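Protease (Helicobacter pylori, PDB 5EUF) is probably a zinc-dependent M16-family protease, a virulence factor that cleaves the cytoplasmic domain of human junctional adhesion molecule A and so weakens gastric epithelial adhesion. Local coordinates at residues V242-Y256 against Y406-P419. Numbering follows the deposited sequence.
Sequences VHKDGVHLEWVALGY and YFKDTQSTTVFLKP
W251-Y256 runs antiparallel to S412-K418, the short strand axes 4.6 Å apart at closest approach and 167° between their directions. W251, A253 and G255 each exchange two backbone hydrogen bonds with L417, V415 and T413 respectively. On its other edge the C-terminal strand takes V242 and H243 in parallel: V242 N donates to F416 O at 2.7 Å, K418 N returns to V242 O, and K244 N reaches K418 O. The chain thus enters and leaves the loop between 243 and 251 on either side of its own C-terminus.

On one face L417 spans the two flanking strands. Its chi1 (-166°) places the branch, and from there L417 CD1 lies 3.7 Å from V242 CG1 while L417 CD2 reaches W251 CD1 at 3.9 Å. V415 and A253 continue this face toward helix 142-154. On the opposite face the F416 ring takes V252 CG2 at its edge, 3.8 Å from F416 CE1, and K418 CG packs 3.8 Å from E250 CD. The charged ends, E250 OE1 and K418 NZ, stay 4.7 Å apart without touching. At the far end F407 CA sits over one face of the Y256 ring, 3.8 Å from its centroid; the two rings are inclined at 55°.

Backbone bonding on both edges makes the C-terminal strand an interior member of the second M16 domain's mixed sheet, with apolar packing on both faces, while K418 and E250 are separately tied to the start of helix 323-338, by a salt bridge to E324 and a bond from A323 N.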
loop_
_atom_site.group_PDB
_atom_site.type_symbol
_atom_site.label_atom_id
_atom_site.label_comp_id
_atom_site.label_asym_id
_atom_site.label_seq_id
_atom_site.Cartn_x
_atom_site.Cartn_y
_atom_site.Cartn_z
ATOM N N VAL B 242 -15.001 9.412 3.064
ATOM C CA VAL B 242 -15.127 8.442 4.143
ATOM C C VAL B 242 -16.417 8.639 4.935
ATOM O O VAL B 242 -16.555 9.602 5.688
ATOM C CB VAL B 242 -13.928 8.514 5.103
ATOM C CG1 VAL B 242 -14.129 7.559 6.270
ATOM C CG2 VAL B 242 -12.642 8.194 4.360
ATOM N N HIS B 243 -17.360 7.723 4.749
ATOM C CA HIS B 243 -18.589 7.723 5.529
ATOM C C HIS B 243 -18.402 6.908 6.805
ATOM O O HIS B 243 -18.093 5.718 6.752
ATOM C CB HIS B 243 -19.758 7.167 4.712
ATOM C CG HIS B 243 -20.292 8.123 3.692
ATOM N ND1 HIS B 243 -21.204 9.109 4.002
ATOM C CD2 HIS B 243 -20.048 8.240 2.365
ATOM C CE1 HIS B 243 -21.495 9.795 2.911
ATOM N NE2 HIS B 243 -20.807 9.289 1.904
ATOM N N LYS B 244 -18.579 7.559 7.951
ATOM C CA LYS B 244 -18.445 6.886 9.236
ATOM C C LYS B 244 -19.694 7.108 10.080
ATOM O O LYS B 244 -20.286 8.184 10.048
ATOM C CB LYS B 244 -17.204 7.382 9.978
ATOM C CG LYS B 244 -16.601 6.350 10.917
ATOM C CD LYS B 244 -16.169 5.108 10.148
ATOM C CE LYS B 244 -15.713 4.002 11.083
ATOM N NZ LYS B 244 -15.323 2.773 10.335
ATOM N N ASP B 245 -20.094 6.084 10.829
ATOM C CA ASP B 245 -21.308 6.160 11.633
ATOM C C ASP B 245 -21.123 7.038 12.866
ATOM O O ASP B 245 -22.002 7.828 13.213
ATOM C CB ASP B 245 -21.758 4.761 12.056
ATOM C CG ASP B 245 -22.282 3.942 10.894
ATOM O OD1 ASP B 245 -21.784 4.127 9.763
ATOM O OD2 ASP B 245 -23.192 3.114 11.112
ATOM N N GLY B 246 -19.974 6.898 13.519
ATOM C CA GLY B 246 -19.701 7.615 14.751
ATOM C C GLY B 246 -19.709 9.127 14.619
ATOM O O GLY B 246 -20.064 9.835 15.561
ATOM N N VAL B 247 -19.324 9.623 13.449
ATOM C CA VAL B 247 -19.212 11.061 13.228
ATOM C C VAL B 247 -20.582 11.730 13.140
ATOM O O VAL B 247 -21.609 11.056 13.039
ATOM C CB VAL B 247 -18.416 11.369 11.944
ATOM C CG1 VAL B 247 -17.165 10.506 11.883
ATOM C CG2 VAL B 247 -19.277 11.145 10.713
ATOM N N HIS B 248 -20.590 13.059 13.189
ATOM C CA HIS B 248 -21.827 13.823 13.069
ATOM C C HIS B 248 -21.575 15.154 12.364
ATOM O O HIS B 248 -22.443 15.668 11.658
ATOM C CB HIS B 248 -22.455 14.055 14.443
ATOM C CG HIS B 248 -23.941 14.239 14.404
ATOM N ND1 HIS B 248 -24.694 14.459 15.537
ATOM C CD2 HIS B 248 -24.813 14.229 13.368
ATOM C CE1 HIS B 248 -25.967 14.581 15.201
ATOM N NE2 HIS B 248 -26.065 14.445 13.890
ATOM N N LEU B 249 -20.383 15.709 12.564
ATOM C CA LEU B 249 -19.949 16.891 11.823
ATOM C C LEU B 249 -19.089 16.463 10.641
ATOM O O LEU B 249 -18.446 15.416 10.687
ATOM C CB LEU B 249 -19.170 17.851 12.724
ATOM C CG LEU B 249 -19.931 18.457 13.902
ATOM C CD1 LEU B 249 -19.094 19.524 14.598
ATOM C CD2 LEU B 249 -21.258 19.030 13.433
ATOM N N GLU B 250 -19.076 17.267 9.583
ATOM C CA GLU B 250 -18.283 16.926 8.408
ATOM C C GLU B 250 -16.884 17.534 8.475
ATOM O O GLU B 250 -16.720 18.718 8.769
ATOM C CB GLU B 250 -18.996 17.365 7.126
ATOM C CG GLU B 250 -20.263 16.568 6.829
ATOM C CD GLU B 250 -20.727 16.701 5.388
ATOM O OE1 GLU B 250 -19.964 17.233 4.555
ATOM O OE2 GLU B 250 -21.859 16.266 5.087
ATOM N N TRP B 251 -15.879 16.707 8.204
ATOM C CA TRP B 251 -14.484 17.130 8.240
ATOM C C TRP B 251 -13.855 17.095 6.850
ATOM O O TRP B 251 -14.373 16.445 5.943
ATOM C CB TRP B 251 -13.686 16.241 9.194
ATOM C CG TRP B 251 -14.118 16.353 10.621
ATOM C CD1 TRP B 251 -15.255 15.844 11.176
ATOM C CD2 TRP B 251 -13.412 17.010 11.679
ATOM N NE1 TRP B 251 -15.304 16.149 12.515
ATOM C CE2 TRP B 251 -14.184 16.864 12.848
ATOM C CE3 TRP B 251 -12.203 17.707 11.751
ATOM C CZ2 TRP B 251 -13.788 17.392 14.073
ATOM C CZ3 TRP B 251 -11.812 18.231 12.967
ATOM C CH2 TRP B 251 -12.601 18.070 14.112
ATOM N N VAL B 252 -12.738 17.796 6.687
ATOM C CA VAL B 252 -12.025 17.805 5.414
ATOM C C VAL B 252 -10.512 17.808 5.624
ATOM O O VAL B 252 -9.998 18.442 6.545
ATOM C CB VAL B 252 -12.424 19.023 4.548
ATOM C CG1 VAL B 252 -12.074 20.321 5.251
ATOM C CG2 VAL B 252 -11.763 18.957 3.173
ATOM N N ALA B 253 -9.804 17.071 4.777
ATOM C CA ALA B 253 -8.352 17.100 4.774
ATOM C C ALA B 253 -7.850 17.425 3.375
ATOM O O ALA B 253 -8.082 16.668 2.437
ATOM C CB ALA B 253 -7.787 15.776 5.253
ATOM N N LEU B 254 -7.178 18.561 3.237
ATOM C CA LEU B 254 -6.610 18.963 1.957
ATOM C C LEU B 254 -5.097 19.068 2.077
ATOM O O LEU B 254 -4.581 19.943 2.770
ATOM C CB LEU B 254 -7.204 20.294 1.486
ATOM C CG LEU B 254 -6.580 20.926 0.236
ATOM C CD1 LEU B 254 -6.644 19.983 -0.959
ATOM C CD2 LEU B 254 -7.247 22.252 -0.094
ATOM N N GLY B 255 -4.389 18.171 1.402
ATOM C CA GLY B 255 -2.944 18.136 1.490
ATOM C C GLY B 255 -2.261 18.291 0.150
ATOM O O GLY B 255 -2.739 17.794 -0.870
ATOM N N TYR B 256 -1.133 18.991 0.156
ATOM C CA TYR B 256 -0.338 19.185 -1.046
ATOM C C TYR B 256 1.043 18.571 -0.857
ATOM O O TYR B 256 1.659 18.731 0.198
ATOM C CB TYR B 256 -0.224 20.675 -1.383
ATOM C CG TYR B 256 -1.524 21.307 -1.834
ATOM C CD1 TYR B 256 -2.406 21.867 -0.918
ATOM C CD2 TYR B 256 -1.869 21.342 -3.180
ATOM C CE1 TYR B 256 -3.596 22.447 -1.331
ATOM C CE2 TYR B 256 -3.053 21.921 -3.602
ATOM C CZ TYR B 256 -3.913 22.470 -2.676
ATOM O OH TYR B 256 -5.092 23.043 -3.100
ATOM N N TYR B 406 3.848 24.544 -4.936
ATOM C CA TYR B 406 3.403 23.269 -4.390
ATOM C C TYR B 406 1.892 23.178 -4.207
ATOM O O TYR B 406 1.338 22.080 -4.161
ATOM C CB TYR B 406 4.099 23.006 -3.053
ATOM C CG TYR B 406 5.605 23.140 -3.119
ATOM C CD1 TYR B 406 6.367 22.251 -3.864
ATOM C CD2 TYR B 406 6.263 24.154 -2.436
ATOM C CE1 TYR B 406 7.743 22.368 -3.928
ATOM C CE2 TYR B 406 7.640 24.280 -2.494
ATOM C CZ TYR B 406 8.373 23.383 -3.240
ATOM O OH TYR B 406 9.742 23.500 -3.303
ATOM N N PHE B 407 1.223 24.321 -4.103
ATOM C CA PHE B 407 -0.220 24.311 -3.884
ATOM C C PHE B 407 -0.976 24.257 -5.207
ATOM O O PHE B 407 -1.832 25.100 -5.487
ATOM C CB PHE B 407 -0.657 25.526 -3.064
ATOM C CG PHE B 407 -0.060 25.573 -1.684
ATOM C CD1 PHE B 407 0.386 24.414 -1.066
ATOM C CD2 PHE B 407 0.058 26.775 -1.006
ATOM C CE1 PHE B 407 0.938 24.454 0.204
ATOM C CE2 PHE B 407 0.609 26.822 0.262
ATOM C CZ PHE B 407 1.049 25.659 0.868
ATOM N N LYS B 408 -0.640 23.256 -6.017
ATOM C CA LYS B 408 -1.348 22.973 -7.257
ATOM C C LYS B 408 -2.243 21.755 -7.069
ATOM O O LYS B 408 -1.900 20.839 -6.322
ATOM C CB LYS B 408 -0.366 22.738 -8.407
ATOM C CG LYS B 408 0.534 23.924 -8.707
ATOM C CD LYS B 408 1.209 23.780 -10.067
ATOM C CE LYS B 408 2.703 23.517 -9.937
ATOM N NZ LYS B 408 2.994 22.220 -9.269
ATOM N N ASP B 409 -3.385 21.743 -7.748
ATOM C CA ASP B 409 -4.336 20.639 -7.626
ATOM C C ASP B 409 -3.726 19.296 -8.033
ATOM O O ASP B 409 -4.103 18.249 -7.505
ATOM C CB ASP B 409 -5.587 20.922 -8.462
ATOM C CG ASP B 409 -5.260 21.497 -9.827
ATOM O OD1 ASP B 409 -4.158 21.218 -10.344
ATOM O OD2 ASP B 409 -6.106 22.231 -10.382
ATOM N N THR B 410 -2.771 19.335 -8.957
ATOM C CA THR B 410 -2.112 18.125 -9.440
ATOM C C THR B 410 -1.285 17.435 -8.353
ATOM O O THR B 410 -0.860 16.293 -8.522
ATOM C CB THR B 410 -1.200 18.429 -10.643
ATOM O OG1 THR B 410 -0.212 19.397 -10.268
ATOM C CG2 THR B 410 -2.017 18.967 -11.810
ATOM N N GLN B 411 -1.055 18.133 -7.246
ATOM C CA GLN B 411 -0.358 17.554 -6.101
ATOM C C GLN B 411 -1.278 17.523 -4.888
ATOM O O GLN B 411 -0.840 17.267 -3.764
ATOM C CB GLN B 411 0.908 18.346 -5.774
ATOM C CG GLN B 411 1.881 18.479 -6.924
ATOM C CD GLN B 411 3.098 19.298 -6.549
ATOM O OE1 GLN B 411 3.400 19.474 -5.366
ATOM N NE2 GLN B 411 3.802 19.811 -7.554
ATOM N N SER B 412 -2.560 17.787 -5.124
ATOM C CA SER B 412 -3.528 17.873 -4.041
ATOM C C SER B 412 -4.120 16.514 -3.699
ATOM O O SER B 412 -4.360 15.683 -4.571
ATOM C CB SER B 412 -4.652 18.847 -4.401
ATOM O OG SER B 412 -5.524 18.288 -5.367
ATOM N N THR B 413 -4.343 16.303 -2.409
ATOM C CA THR B 413 -5.049 15.132 -1.919
ATOM C C THR B 413 -6.159 15.604 -0.995
ATOM O O THR B 413 -5.918 16.385 -0.078
ATOM C CB THR B 413 -4.115 14.170 -1.170
ATOM O OG1 THR B 413 -3.037 13.779 -2.032
ATOM C CG2 THR B 413 -4.880 12.937 -0.710
ATOM N N THR B 414 -7.378 15.144 -1.248
ATOM C CA THR B 414 -8.534 15.618 -0.503
ATOM C C THR B 414 -9.359 14.465 0.056
ATOM O O THR B 414 -9.775 13.575 -0.680
ATOM C CB THR B 414 -9.435 16.497 -1.384
ATOM O OG1 THR B 414 -8.676 17.601 -1.895
ATOM C CG2 THR B 414 -10.611 17.019 -0.587
ATOM N N VAL B 415 -9.596 14.485 1.364
ATOM C CA VAL B 415 -10.399 13.447 2.002
ATOM C C VAL B 415 -11.559 14.051 2.785
ATOM O O VAL B 415 -11.355 14.891 3.662
ATOM C CB VAL B 415 -9.547 12.576 2.945
ATOM C CG1 VAL B 415 -10.418 11.555 3.661
ATOM C CG2 VAL B 415 -8.436 11.887 2.167
ATOM N N PHE B 416 -12.774 13.619 2.459
ATOM C CA PHE B 416 -13.978 14.105 3.130
ATOM C C PHE B 416 -14.447 13.133 4.209
ATOM O O PHE B 416 -14.415 11.916 4.020
ATOM C CB PHE B 416 -15.103 14.328 2.117
ATOM C CG PHE B 416 -14.796 15.371 1.082
ATOM C CD1 PHE B 416 -14.287 16.605 1.451
ATOM C CD2 PHE B 416 -15.015 15.115 -0.263
ATOM C CE1 PHE B 416 -14.006 17.567 0.494
ATOM C CE2 PHE B 416 -14.736 16.071 -1.222
ATOM C CZ PHE B 416 -14.231 17.298 -0.843
ATOM N N LEU B 417 -14.892 13.676 5.338
ATOM C CA LEU B 417 -15.433 12.848 6.410
ATOM C C LEU B 417 -16.918 13.131 6.615
ATOM O O LEU B 417 -17.305 14.228 7.012
ATOM C CB LEU B 417 -14.663 13.079 7.707
ATOM C CG LEU B 417 -14.905 12.035 8.796
ATOM C CD1 LEU B 417 -14.618 10.644 8.265
ATOM C CD2 LEU B 417 -14.050 12.332 10.014
ATOM N N LYS B 418 -17.743 12.127 6.335
ATOM C CA LYS B 418 -19.194 12.261 6.387
ATOM C C LYS B 418 -19.806 11.097 7.169
ATOM O O LYS B 418 -19.113 10.124 7.462
ATOM C CB LYS B 418 -19.762 12.312 4.966
ATOM C CG LYS B 418 -19.266 13.471 4.130
ATOM C CD LYS B 418 -19.865 13.421 2.736
ATOM C CE LYS B 418 -19.494 14.656 1.938
ATOM N NZ LYS B 418 -20.138 14.663 0.596
ATOM N N PRO B 419 -21.095 11.192 7.539
ATOM C CA PRO B 419 -21.995 12.350 7.490
ATOM C C PRO B 419 -21.866 13.215 8.736
ATOM O O PRO B 419 -22.088 12.696 9.830
ATOM C CB PRO B 419 -23.392 11.714 7.411
ATOM C CG PRO B 419 -23.155 10.251 7.129
ATOM C CD PRO B 419 -21.847 9.950 7.769
#